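Long-range contacts in shikimate dehydrogenase (NADP(+)) (Listeria monocytogenes, PDB 3TNL), which probably catalyses the reversible NADPH-linked reduction of 3-dehydroshikimate to shikimate, the fourth step of chorismate biosynthesis: residues 117-125 and 131-139; 74-83 and 99-107. All coordinates share one frame; numbering follows the deposited sequence. Where two conformers were deposited one is given.

Both contacts lie in the substrate-binding half of the subunit, with centres about 14 Å apart: interaction 1 is made by strands of the mixed sheet that holds 93-96, 123-127 and 130-134, and interaction 2 packs against that sheet. Along the chain they come in series: interaction 2 joins the start of helix 79-88 to the loop after strand 93-96, and interaction 1 then pairs the two strands of the hairpin 123-127 and 130-134. They touch directly. Val121 N lies 3.0 Å from Lys101 O, a probable hydrogen bond, and the side chains of Val121 and Ile104 pack together. Lys101, the inferred proton acceptor, sits on a loop that takes part in interaction 2 and is also tied to Val121 of interaction 1.

Interaction 1 (117-125 and 131-139); sequences LVGAVNTVV and LTGHITDGT
A classic beta bulge marks the open end of the antiparallel hairpin of strands 123-127 and 130-134, where Asn122 and Thr123 both face His134. Asn122 N and Thr123 N share His134 O, the first at 3.0 Å in the carbonyl plane, the second longer and from above it. His134 N returns a bond to Thr123 O at 2.7 Å, and Val125 pairs next with Thr132. Between these pairs lies Gly133, whose lack of a side chain lets Val121 CG1 pack 3.8 Å from its CA. On the opposite face Val125 CG1 meets the edge of the His134 imidazole, 3.7 Å from NE2.

Asn122 turns its CG between its N and carbonyl carbon (chi1 78°), bringing the amide across Thr136 at about a right angle. In one of the two Thr136 conformers, OD1 accepts from Thr136 N at 2.9 Å and from Thr123 OG1 over opposite amide faces, and ND2 gives a hydrogen to Thr136 OG1 at 3.0 Å, within the amide plane. An amide, both donor and acceptor, suits all three bonds, which limit its rotation. Asn122 and Asp137 are inferred to bind shikimate, consistent with the bulged hairpin end and the start of helix 137-147 lining the substrate site.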
ATOM      1  N   LEU B 117     -11.946  14.339 -22.494  1.00 20.90           N
ATOM      2  CA  LEU B 117     -12.932  15.403 -22.758  1.00 20.44           C
ATOM      3  C   LEU B 117     -13.380  16.097 -21.478  1.00 20.23           C
ATOM      4  O   LEU B 117     -13.502  17.311 -21.435  1.00 21.36           O
ATOM      5  CB  LEU B 117     -14.112  14.867 -23.566  1.00 19.84           C
ATOM      6  CG  LEU B 117     -15.158  15.869 -24.038  1.00 19.27           C
ATOM      7  CD1 LEU B 117     -14.542  16.986 -24.873  1.00 21.25           C
ATOM      8  CD2 LEU B 117     -16.222  15.133 -24.814  1.00 21.26           C
ATOM      9  N   VAL B 118     -13.630  15.336 -20.422  1.00 19.47           N
ATOM     10  CA  VAL B 118     -14.014  15.938 -19.154  1.00 20.29           C
ATOM     11  C   VAL B 118     -12.857  16.769 -18.584  1.00 21.21           C
ATOM     12  O   VAL B 118     -13.052  17.853 -18.040  1.00 21.26           O
ATOM     13  CB  VAL B 118     -14.429  14.888 -18.112  1.00 21.62           C
ATOM     14  CG1 VAL B 118     -14.594  15.527 -16.720  1.00 20.71           C
ATOM     15  CG2 VAL B 118     -15.717  14.161 -18.520  1.00 21.73           C
ATOM     16  N   GLY B 119     -11.644  16.246 -18.707  1.00 19.86           N
ATOM     17  CA  GLY B 119     -10.485  16.894 -18.131  1.00 18.95           C
ATOM     18  C   GLY B 119     -10.246  16.496 -16.695  1.00 20.06           C
ATOM     19  O   GLY B 119      -9.585  17.225 -15.927  1.00 21.49           O
ATOM     20  N   ALA B 120     -10.829  15.379 -16.289  1.00 17.68           N
ATOM     21  CA  ALA B 120     -10.641  14.842 -14.934  1.00 19.12           C
ATOM     22  C   ALA B 120     -10.465  13.325 -15.014  1.00 17.24           C
ATOM     23  O   ALA B 120     -10.994  12.658 -15.888  1.00 17.76           O
ATOM     24  CB  ALA B 120     -11.832  15.173 -14.032  1.00 19.14           C
ATOM     25  N   VAL B 121      -9.721  12.797 -14.052  1.00 17.28           N
ATOM     26  CA  VAL B 121      -9.463  11.376 -13.920  1.00 17.74           C
ATOM     27  C   VAL B 121      -9.753  10.980 -12.483  1.00 17.41           C
ATOM     28  O   VAL B 121      -9.269  11.630 -11.556  1.00 18.37           O
ATOM     29  CB  VAL B 121      -7.956  11.068 -14.187  1.00 17.18           C
ATOM     30  CG1 VAL B 121      -7.579   9.623 -13.721  1.00 16.27           C
ATOM     31  CG2 VAL B 121      -7.621  11.294 -15.661  1.00 17.11           C
ATOM     32  N   ASN B 122     -10.546   9.942 -12.265  1.00 15.59           N
ATOM     33  CA  ASN B 122     -10.754   9.435 -10.914  1.00 16.88           C
ATOM     34  C   ASN B 122     -10.237   8.002 -10.734  1.00 16.39           C
ATOM     35  O   ASN B 122     -10.256   7.483  -9.618  1.00 16.15           O
ATOM     36  CB  ASN B 122     -12.219   9.538 -10.454  1.00 17.20           C
ATOM     37  CG  ASN B 122     -13.096   8.474 -11.028  1.00 18.73           C
ATOM     38  OD1 ASN B 122     -12.750   7.802 -12.022  1.00 17.00           O
ATOM     39  ND2 ASN B 122     -14.255   8.273 -10.392  1.00 22.72           N
ATOM     40  N   THR B 123      -9.752   7.380 -11.810  1.00 16.24           N
ATOM     41  CA  THR B 123      -9.310   5.986 -11.802  1.00 15.88           C
ATOM     42  C   THR B 123      -8.105   5.806 -12.727  1.00 16.62           C
ATOM     43  O   THR B 123      -8.153   6.191 -13.875  1.00 17.16           O
ATOM     44  CB  THR B 123     -10.441   5.091 -12.305  1.00 15.88           C
ATOM     45  OG1 THR B 123     -11.587   5.205 -11.429  1.00 17.69           O
ATOM     46  CG2 THR B 123     -10.017   3.631 -12.402  1.00 16.12           C
ATOM     47  N   VAL B 124      -7.030   5.214 -12.213  1.00 15.84           N
ATOM     48  CA  VAL B 124      -5.846   4.949 -12.984  1.00 14.81           C
ATOM     49  C   VAL B 124      -5.556   3.460 -12.981  1.00 17.26           C
ATOM     50  O   VAL B 124      -5.780   2.778 -11.975  1.00 15.58           O
ATOM     51  CB  VAL B 124      -4.606   5.699 -12.400  1.00 15.13           C
ATOM     52  CG1 VAL B 124      -3.327   5.389 -13.209  1.00 17.69           C
ATOM     53  CG2 VAL B 124      -4.840   7.235 -12.401  1.00 16.48           C
ATOM     54  N   VAL B 125      -5.072   2.958 -14.118  1.00 15.70           N
ATOM     55  CA  VAL B 125      -4.648   1.554 -14.241  1.00 16.16           C
ATOM     56  C   VAL B 125      -3.278   1.542 -14.903  1.00 16.31           C
ATOM     57  O   VAL B 125      -2.970   2.394 -15.737  1.00 16.52           O
ATOM     58  CB  VAL B 125      -5.683   0.671 -14.988  1.00 16.35           C
ATOM     59  CG1 VAL B 125      -5.892   1.155 -16.432  1.00 16.72           C
ATOM     60  CG2 VAL B 125      -5.277  -0.787 -14.987  1.00 16.60           C
ATOM     61  N   LEU B 131       0.463   4.146 -17.710  1.00 15.84           N
ATOM     62  CA  LEU B 131      -0.686   4.546 -16.879  1.00 15.74           C
ATOM     63  C   LEU B 131      -1.799   5.172 -17.728  1.00 16.89           C
ATOM     64  O   LEU B 131      -1.570   6.160 -18.437  1.00 17.13           O
ATOM     65  CB  LEU B 131      -0.258   5.567 -15.826  1.00 15.76           C
ATOM     66  CG  LEU B 131       0.850   5.171 -14.872  1.00 15.57           C
ATOM     67  CD1 LEU B 131       1.104   6.344 -13.906  1.00 16.29           C
ATOM     68  CD2 LEU B 131       0.507   3.874 -14.123  1.00 18.11           C
ATOM     69  N   THR B 132      -2.984   4.601 -17.632  1.00 16.43           N
ATOM     70  CA  THR B 132      -4.185   5.101 -18.341  1.00 16.62           C
ATOM     71  C   THR B 132      -5.162   5.638 -17.294  1.00 16.45           C
ATOM     72  O   THR B 132      -5.466   4.947 -16.300  1.00 15.73           O
ATOM     73  CB  THR B 132      -4.909   4.015 -19.133  1.00 17.23           C
ATOM     74  OG1 THR B 132      -3.988   3.351 -20.006  1.00 17.56           O
ATOM     75  CG2 THR B 132      -6.062   4.626 -19.995  1.00 16.38           C
ATOM     76  N   GLY B 133      -5.597   6.880 -17.510  1.00 16.27           N
ATOM     77  CA  GLY B 133      -6.573   7.558 -16.701  1.00 16.04           C
ATOM     78  C   GLY B 133      -7.975   7.359 -17.268  1.00 16.93           C
ATOM     79  O   GLY B 133      -8.188   7.501 -18.480  1.00 17.60           O
ATOM     80  N   HIS B 134      -8.897   7.019 -16.387  1.00 16.56           N
ATOM     81  CA  HIS B 134     -10.294   6.812 -16.697  1.00 16.75           C
ATOM     82  C   HIS B 134     -11.149   7.690 -15.774  1.00 17.43           C
ATOM     83  O   HIS B 134     -10.678   8.185 -14.752  1.00 17.16           O
ATOM     84  CB  HIS B 134     -10.685   5.352 -16.412  1.00 17.11           C
ATOM     85  CG  HIS B 134      -9.987   4.344 -17.273  1.00 16.73           C
ATOM     86  ND1 HIS B 134     -10.584   3.785 -18.390  1.00 16.81           N
ATOM     87  CD2 HIS B 134      -8.750   3.801 -17.190  1.00 17.80           C
ATOM     88  CE1 HIS B 134      -9.729   2.947 -18.957  1.00 17.53           C
ATOM     89  NE2 HIS B 134      -8.621   2.912 -18.232  1.00 17.96           N
ATOM     90  N   ILE B 135     -12.403   7.910 -16.154  0.50 16.82           N
ATOM     91  CA  ILE B 135     -13.337   8.706 -15.365  0.50 17.62           C
ATOM     92  C   ILE B 135     -14.566   7.821 -15.206  0.50 17.57           C
ATOM     93  O   ILE B 135     -15.192   7.418 -16.198  0.50 17.32           O
ATOM     94  CB  ILE B 135     -13.602  10.098 -16.028  0.50 17.24           C
ATOM     95  CG1 ILE B 135     -14.453  10.999 -15.123  0.50 18.50           C
ATOM     96  CG2 ILE B 135     -14.213   9.942 -17.429  0.50 18.82           C
ATOM     97  CD1 ILE B 135     -13.853  11.302 -13.735  0.50 20.80           C
ATOM     98  N   THR B 136     -14.892   7.478 -13.963  0.50 16.08           N
ATOM     99  CA  THR B 136     -15.971   6.524 -13.734  0.50 16.66           C
ATOM    100  C   THR B 136     -17.215   7.054 -13.054  0.50 17.91           C
ATOM    101  O   THR B 136     -18.176   6.299 -12.930  0.50 17.67           O
ATOM    102  CB  THR B 136     -15.510   5.344 -12.853  0.50 17.83           C
ATOM    103  OG1 THR B 136     -15.387   5.777 -11.486  0.50 18.99           O
ATOM    104  CG2 THR B 136     -14.189   4.757 -13.363  0.50 15.93           C
ATOM    105  N   ASP B 137     -17.227   8.292 -12.584  0.70 17.95           N
ATOM    106  CA  ASP B 137     -18.419   8.771 -11.859  0.70 18.75           C
ATOM    107  C   ASP B 137     -19.603   9.044 -12.783  0.70 18.21           C
ATOM    108  O   ASP B 137     -20.751   8.835 -12.425  0.70 17.08           O
ATOM    109  CB  ASP B 137     -18.088   9.934 -10.905  0.70 19.61           C
ATOM    110  CG  ASP B 137     -17.195  10.987 -11.498  0.70 23.63           C
ATOM    111  OD1 ASP B 137     -17.022  12.030 -10.828  0.70 29.97           O
ATOM    112  OD2 ASP B 137     -16.644  10.808 -12.586  0.70 26.75           O
ATOM    113  N   GLY B 138     -19.307   9.487 -13.997  0.50 17.59           N
ATOM    114  CA  GLY B 138     -20.348   9.714 -15.000  0.50 17.72           C
ATOM    115  C   GLY B 138     -21.001   8.406 -15.409  0.50 18.48           C
ATOM    116  O   GLY B 138     -22.222   8.280 -15.382  0.50 18.90           O
ATOM    117  N   THR B 139     -20.165   7.436 -15.804  1.00 18.63           N
ATOM    118  CA  THR B 139     -20.580   6.110 -16.165  1.00 17.87           C
ATOM    119  C   THR B 139     -21.373   5.463 -15.019  1.00 17.27           C
ATOM    120  O   THR B 139     -22.388   4.818 -15.249  1.00 19.94           O
ATOM    121  CB  THR B 139     -19.356   5.274 -16.606  1.00 20.26           C
ATOM    122  OG1 THR B 139     -18.935   5.785 -17.882  1.00 24.67           O
ATOM    123  CG2 THR B 139     -19.702   3.767 -16.736  1.00 22.41           C
TER
HETATM  124  O   HOH W   1     -14.163   4.712  -9.257  1.00 20.36           O

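Interaction 2 (74-83 and 99-107); sequences VGDKELKDVV and PNKTNIHKY
Tyr107 lays one face of its ring against Lys80, whose CA stands 4.1 Å from the ring centroid and only 13° off the normal, a CH-pi contact. The aliphatic part of the lysine continues the cover: Lys80 CB lies 3.7 Å from Tyr107 CZ, and Lys80 CG reaches Tyr107 CE1. With CG anti to the backbone N (chi1 -177°) and the chain extended beyond it, Lys80 crosses the ring at about a right angle while its ammonium end leads away. Lys106 CB lies over the other face of the ring, and Leu79 CD2 meets its edge, 3.9 Å from Tyr107 CE2.

Leu79 is the buried wedge of the contact. Its two methyls reach Asn100, and CD2 also touches Asn103 CB and Ile104, so a branched apolar residue fills the angle between helix and loop. One turn on, Val83 divides its methyls: CG2 packs 4.0 Å from Ile104 CD1, and CG1 lies against Tyr107 CB.

The polar end is built around Asn100. Its ND2 donates to Val74 O at 2.9 Å; the nearly straight bond (168° at the hydrogen) lies in the amide plane but reaches the carbonyl from above its own plane. One water lies within bonding distance of Asn100 OD1 and Asn103 ND2; another donates to Pro99 O. The links of both waters to Asp76 OD1 depend on one of its two conformers and are doubtful. The chemistry is thus divided, with apolar packing along helix 79-88 and a direct hydrogen bond from the Asn100 amide with hydrated links at the loop's start, just before the inferred catalytic Lys101.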
ATOM      1  N   VAL B  74      -3.087  12.914   0.016  1.00 17.27           N
ATOM      2  CA  VAL B  74      -2.271  13.445  -1.046  1.00 17.49           C
ATOM      3  C   VAL B  74      -2.935  14.623  -1.685  1.00 18.18           C
ATOM      4  O   VAL B  74      -4.057  14.563  -2.143  1.00 18.19           O
ATOM      5  CB  VAL B  74      -2.057  12.335  -2.114  1.00 17.79           C
ATOM      6  CG1 VAL B  74      -1.288  12.867  -3.329  1.00 17.67           C
ATOM      7  CG2 VAL B  74      -1.337  11.135  -1.484  1.00 18.40           C
ATOM      8  N   GLY B  75      -2.203  15.723  -1.725  1.00 19.60           N
ATOM      9  CA  GLY B  75      -2.652  16.956  -2.353  1.00 20.89           C
ATOM     10  C   GLY B  75      -1.667  17.417  -3.417  1.00 20.49           C
ATOM     11  O   GLY B  75      -0.824  16.642  -3.882  1.00 20.30           O
ATOM     12  N   ASP B  76      -1.747  18.699  -3.768  0.70 22.56           N
ATOM     13  CA  ASP B  76      -0.911  19.266  -4.830  0.70 23.74           C
ATOM     14  C   ASP B  76       0.577  19.021  -4.643  0.70 22.06           C
ATOM     15  O   ASP B  76       1.285  18.659  -5.588  0.70 24.15           O
ATOM     16  CB  ASP B  76      -1.098  20.798  -4.921  0.70 25.38           C
ATOM     17  CG  ASP B  76      -2.493  21.221  -5.360  0.70 28.46           C
ATOM     18  OD1 ASP B  76      -3.259  20.410  -5.917  0.70 24.88           O
ATOM     19  OD2 ASP B  76      -2.802  22.425  -5.180  0.70 33.99           O
ATOM     20  N   LYS B  77       1.060  19.245  -3.430  1.00 22.38           N
ATOM     21  CA  LYS B  77       2.500  19.123  -3.149  1.00 24.31           C
ATOM     22  C   LYS B  77       3.049  17.723  -3.255  1.00 21.82           C
ATOM     23  O   LYS B  77       4.235  17.550  -3.550  1.00 23.34           O
ATOM     24  CB  LYS B  77       2.835  19.685  -1.756  1.00 25.22           C
ATOM     25  CG  LYS B  77       4.318  19.593  -1.380  1.00 34.29           C
ATOM     26  CD  LYS B  77       4.638  20.292  -0.057  1.00 41.76           C
ATOM     27  CE  LYS B  77       6.154  20.348   0.181  1.00 45.85           C
ATOM     28  NZ  LYS B  77       6.535  21.203   1.356  1.00 48.73           N
ATOM     29  N   GLU B  78       2.189  16.733  -3.028  1.00 20.63           N
ATOM     30  CA  GLU B  78       2.602  15.329  -3.011  1.00 18.68           C
ATOM     31  C   GLU B  78       2.316  14.558  -4.308  1.00 17.08           C
ATOM     32  O   GLU B  78       2.923  13.503  -4.538  1.00 17.32           O
ATOM     33  CB  GLU B  78       1.871  14.563  -1.889  1.00 17.06           C
ATOM     34  CG  GLU B  78       2.131  15.031  -0.432  1.00 19.77           C
ATOM     35  CD  GLU B  78       1.335  16.259  -0.017  1.00 22.01           C
ATOM     36  OE1 GLU B  78       0.260  16.536  -0.587  1.00 20.36           O
ATOM     37  OE2 GLU B  78       1.807  16.961   0.917  1.00 26.63           O
ATOM     38  N   LEU B  79       1.440  15.081  -5.160  1.00 16.87           N
ATOM     39  CA  LEU B  79       0.958  14.309  -6.293  1.00 17.30           C
ATOM     40  C   LEU B  79       2.007  13.731  -7.227  1.00 16.57           C
ATOM     41  O   LEU B  79       1.934  12.523  -7.546  1.00 17.50           O
ATOM     42  CB  LEU B  79      -0.115  15.075  -7.077  1.00 17.61           C
ATOM     43  CG  LEU B  79      -0.822  14.323  -8.187  1.00 16.40           C
ATOM     44  CD1 LEU B  79      -1.631  13.146  -7.633  1.00 16.84           C
ATOM     45  CD2 LEU B  79      -1.758  15.314  -8.921  1.00 18.46           C
ATOM     46  N   LYS B  80       2.920  14.566  -7.717  1.00 18.76           N
ATOM     47  CA  LYS B  80       3.940  14.107  -8.655  1.00 18.10           C
ATOM     48  C   LYS B  80       4.747  12.956  -8.053  1.00 17.99           C
ATOM     49  O   LYS B  80       4.910  11.903  -8.692  1.00 17.63           O
ATOM     50  CB  LYS B  80       4.890  15.266  -9.078  1.00 19.11           C
ATOM     51  CG  LYS B  80       5.938  14.871 -10.132  1.00 20.85           C
ATOM     52  CD  LYS B  80       6.822  16.035 -10.596  1.00 24.10           C
ATOM     53  CE  LYS B  80       7.681  15.602 -11.808  1.00 28.27           C
ATOM     54  NZ  LYS B  80       8.632  16.662 -12.310  1.00 30.33           N
ATOM     55  N   ASP B  81       5.243  13.161  -6.829  1.00 17.23           N
ATOM     56  CA  ASP B  81       6.060  12.160  -6.146  1.00 17.57           C
ATOM     57  C   ASP B  81       5.305  10.870  -5.892  1.00 16.35           C
ATOM     58  O   ASP B  81       5.866   9.789  -5.994  1.00 17.34           O
ATOM     59  CB  ASP B  81       6.616  12.718  -4.825  1.00 16.58           C
ATOM     60  CG  ASP B  81       7.741  13.709  -5.002  1.00 22.66           C
ATOM     61  OD1 ASP B  81       8.316  13.819  -6.104  1.00 22.63           O
ATOM     62  OD2 ASP B  81       8.073  14.345  -3.965  1.00 25.63           O
ATOM     63  N   VAL B  82       4.017  10.971  -5.553  1.00 16.49           N
ATOM     64  CA  VAL B  82       3.202   9.783  -5.291  1.00 15.28           C
ATOM     65  C   VAL B  82       3.005   8.992  -6.574  1.00 15.10           C
ATOM     66  O   VAL B  82       3.122   7.776  -6.558  1.00 16.48           O
ATOM     67  CB  VAL B  82       1.901  10.152  -4.611  1.00 16.30           C
ATOM     68  CG1 VAL B  82       0.954   8.981  -4.587  1.00 16.52           C
ATOM     69  CG2 VAL B  82       2.185  10.616  -3.179  1.00 17.33           C
ATOM     70  N   VAL B  83       2.691   9.658  -7.678  1.00 15.51           N
ATOM     71  CA  VAL B  83       2.503   8.936  -8.936  1.00 15.56           C
ATOM     72  C   VAL B  83       3.814   8.246  -9.346  1.00 15.37           C
ATOM     73  O   VAL B  83       3.814   7.096  -9.747  1.00 15.80           O
ATOM     74  CB  VAL B  83       1.922   9.806 -10.064  1.00 16.46           C
ATOM     75  CG1 VAL B  83       1.805   8.994 -11.334  1.00 18.45           C
ATOM     76  CG2 VAL B  83       0.531  10.313  -9.664  1.00 17.07           C
ATOM     77  N   PRO B  99      -7.902  17.006  -4.101  1.00 19.53           N
ATOM     78  CA  PRO B  99      -7.852  18.044  -5.139  1.00 19.68           C
ATOM     79  C   PRO B  99      -7.054  17.672  -6.393  1.00 18.94           C
ATOM     80  O   PRO B  99      -6.558  18.544  -7.085  1.00 21.72           O
ATOM     81  CB  PRO B  99      -7.085  19.146  -4.399  1.00 20.44           C
ATOM     82  CG  PRO B  99      -6.037  18.360  -3.648  1.00 21.10           C
ATOM     83  CD  PRO B  99      -6.751  17.117  -3.183  1.00 19.19           C
ATOM     84  N   ASN B 100      -6.955  16.378  -6.697  1.00 19.28           N
ATOM     85  CA  ASN B 100      -6.057  15.909  -7.748  1.00 17.99           C
ATOM     86  C   ASN B 100      -6.634  15.468  -9.086  1.00 18.95           C
ATOM     87  O   ASN B 100      -5.859  15.150  -9.990  1.00 19.22           O
ATOM     88  CB  ASN B 100      -5.323  14.671  -7.185  1.00 16.95           C
ATOM     89  CG  ASN B 100      -4.669  14.932  -5.850  1.00 18.33           C
ATOM     90  OD1 ASN B 100      -3.985  15.906  -5.693  1.00 19.65           O
ATOM     91  ND2 ASN B 100      -4.889  14.052  -4.884  1.00 18.36           N
ATOM     92  N   LYS B 101      -7.955  15.466  -9.228  0.70 18.61           N
ATOM     93  CA  LYS B 101      -8.566  14.886 -10.444  0.70 18.63           C
ATOM     94  C   LYS B 101      -8.284  15.619 -11.744  0.70 18.30           C
ATOM     95  O   LYS B 101      -8.204  14.995 -12.785  0.70 17.48           O
ATOM     96  CB  LYS B 101     -10.066  14.700 -10.263  0.70 18.76           C
ATOM     97  CG  LYS B 101     -10.410  13.782  -9.128  0.70 20.18           C
ATOM     98  CD  LYS B 101     -11.901  13.495  -9.046  0.70 20.65           C
ATOM     99  CE  LYS B 101     -12.712  14.729  -8.715  0.70 24.68           C
ATOM    100  NZ  LYS B 101     -14.191  14.432  -8.677  0.70 29.66           N
ATOM    101  N   THR B 102      -8.183  16.938 -11.689  1.00 20.07           N
ATOM    102  CA  THR B 102      -7.916  17.705 -12.904  1.00 20.68           C
ATOM    103  C   THR B 102      -6.434  17.937 -13.206  1.00 22.46           C
ATOM    104  O   THR B 102      -6.101  18.390 -14.292  1.00 25.42           O
ATOM    105  CB  THR B 102      -8.667  19.039 -12.900  1.00 23.11           C
ATOM    106  OG1 THR B 102      -8.174  19.867 -11.849  1.00 27.45           O
ATOM    107  CG2 THR B 102     -10.147  18.830 -12.730  1.00 23.33           C
ATOM    108  N   ASN B 103      -5.540  17.614 -12.266  1.00 19.86           N
ATOM    109  CA  ASN B 103      -4.102  17.776 -12.491  1.00 21.17           C
ATOM    110  C   ASN B 103      -3.357  16.498 -12.847  1.00 19.84           C
ATOM    111  O   ASN B 103      -2.320  16.549 -13.484  1.00 20.97           O
ATOM    112  CB  ASN B 103      -3.410  18.322 -11.229  1.00 22.83           C
ATOM    113  CG  ASN B 103      -3.688  19.797 -10.962  1.00 25.88           C
ATOM    114  OD1 ASN B 103      -4.092  20.538 -11.839  1.00 30.50           O
ATOM    115  ND2 ASN B 103      -3.424  20.225  -9.726  1.00 32.17           N
ATOM    116  N   ILE B 104      -3.920  15.352 -12.481  1.00 18.66           N
ATOM    117  CA  ILE B 104      -3.160  14.082 -12.572  1.00 18.15           C
ATOM    118  C   ILE B 104      -2.805  13.677 -13.989  1.00 18.41           C
ATOM    119  O   ILE B 104      -1.792  13.023 -14.180  1.00 18.72           O
ATOM    120  CB  ILE B 104      -3.804  12.939 -11.768  1.00 16.96           C
ATOM    121  CG1 ILE B 104      -2.799  11.793 -11.543  1.00 16.42           C
ATOM    122  CG2 ILE B 104      -5.087  12.475 -12.413  1.00 16.81           C
ATOM    123  CD1 ILE B 104      -3.361  10.648 -10.668  1.00 15.74           C
ATOM    124  N   HIS B 105      -3.602  14.092 -14.976  1.00 19.18           N
ATOM    125  CA  HIS B 105      -3.317  13.723 -16.346  1.00 19.82           C
ATOM    126  C   HIS B 105      -1.885  14.073 -16.731  1.00 20.44           C
ATOM    127  O   HIS B 105      -1.308  13.399 -17.569  1.00 20.93           O
ATOM    128  CB  HIS B 105      -4.274  14.401 -17.333  1.00 21.32           C
ATOM    129  CG  HIS B 105      -4.075  15.880 -17.411  1.00 24.67           C
ATOM    130  ND1 HIS B 105      -4.674  16.763 -16.532  1.00 27.21           N
ATOM    131  CD2 HIS B 105      -3.299  16.629 -18.230  1.00 28.45           C
ATOM    132  CE1 HIS B 105      -4.294  17.994 -16.830  1.00 28.33           C
ATOM    133  NE2 HIS B 105      -3.446  17.937 -17.842  1.00 32.14           N
ATOM    134  N   LYS B 106      -1.316  15.122 -16.132  1.00 22.13           N
ATOM    135  CA  LYS B 106       0.069  15.547 -16.388  1.00 23.23           C
ATOM    136  C   LYS B 106       1.092  14.429 -16.187  1.00 22.81           C
ATOM    137  O   LYS B 106       2.152  14.397 -16.825  1.00 23.85           O
ATOM    138  CB  LYS B 106       0.499  16.663 -15.399  1.00 25.44           C
ATOM    139  CG  LYS B 106      -0.320  17.966 -15.338  1.00 33.37           C
ATOM    140  CD  LYS B 106       0.179  18.811 -14.107  1.00 39.35           C
ATOM    141  CE  LYS B 106      -0.815  19.882 -13.611  1.00 41.95           C
ATOM    142  NZ  LYS B 106      -1.047  20.998 -14.549  1.00 46.32           N
ATOM    143  N   TYR B 107       0.765  13.517 -15.279  1.00 19.54           N
ATOM    144  CA  TYR B 107       1.663  12.468 -14.853  1.00 19.34           C
ATOM    145  C   TYR B 107       1.306  11.094 -15.382  1.00 20.31           C
ATOM    146  O   TYR B 107       1.965  10.116 -15.006  1.00 19.37           O
ATOM    147  CB  TYR B 107       1.710  12.433 -13.304  1.00 20.17           C
ATOM    148  CG  TYR B 107       1.977  13.799 -12.724  1.00 20.74           C
ATOM    149  CD1 TYR B 107       3.103  14.504 -13.120  1.00 20.83           C
ATOM    150  CD2 TYR B 107       1.115  14.392 -11.804  1.00 22.05           C
ATOM    151  CE1 TYR B 107       3.362  15.754 -12.622  1.00 25.48           C
ATOM    152  CE2 TYR B 107       1.378  15.663 -11.296  1.00 24.82           C
ATOM    153  CZ  TYR B 107       2.496  16.329 -11.738  1.00 23.92           C
ATOM    154  OH  TYR B 107       2.813  17.584 -11.261  1.00 29.50           O
TER
HETATM  155  O   HOH W   2      -3.157  18.147  -7.258  1.00 22.29           O
HETATM  156  O   HOH W   3      -5.497  21.204  -6.826  1.00 40.05           O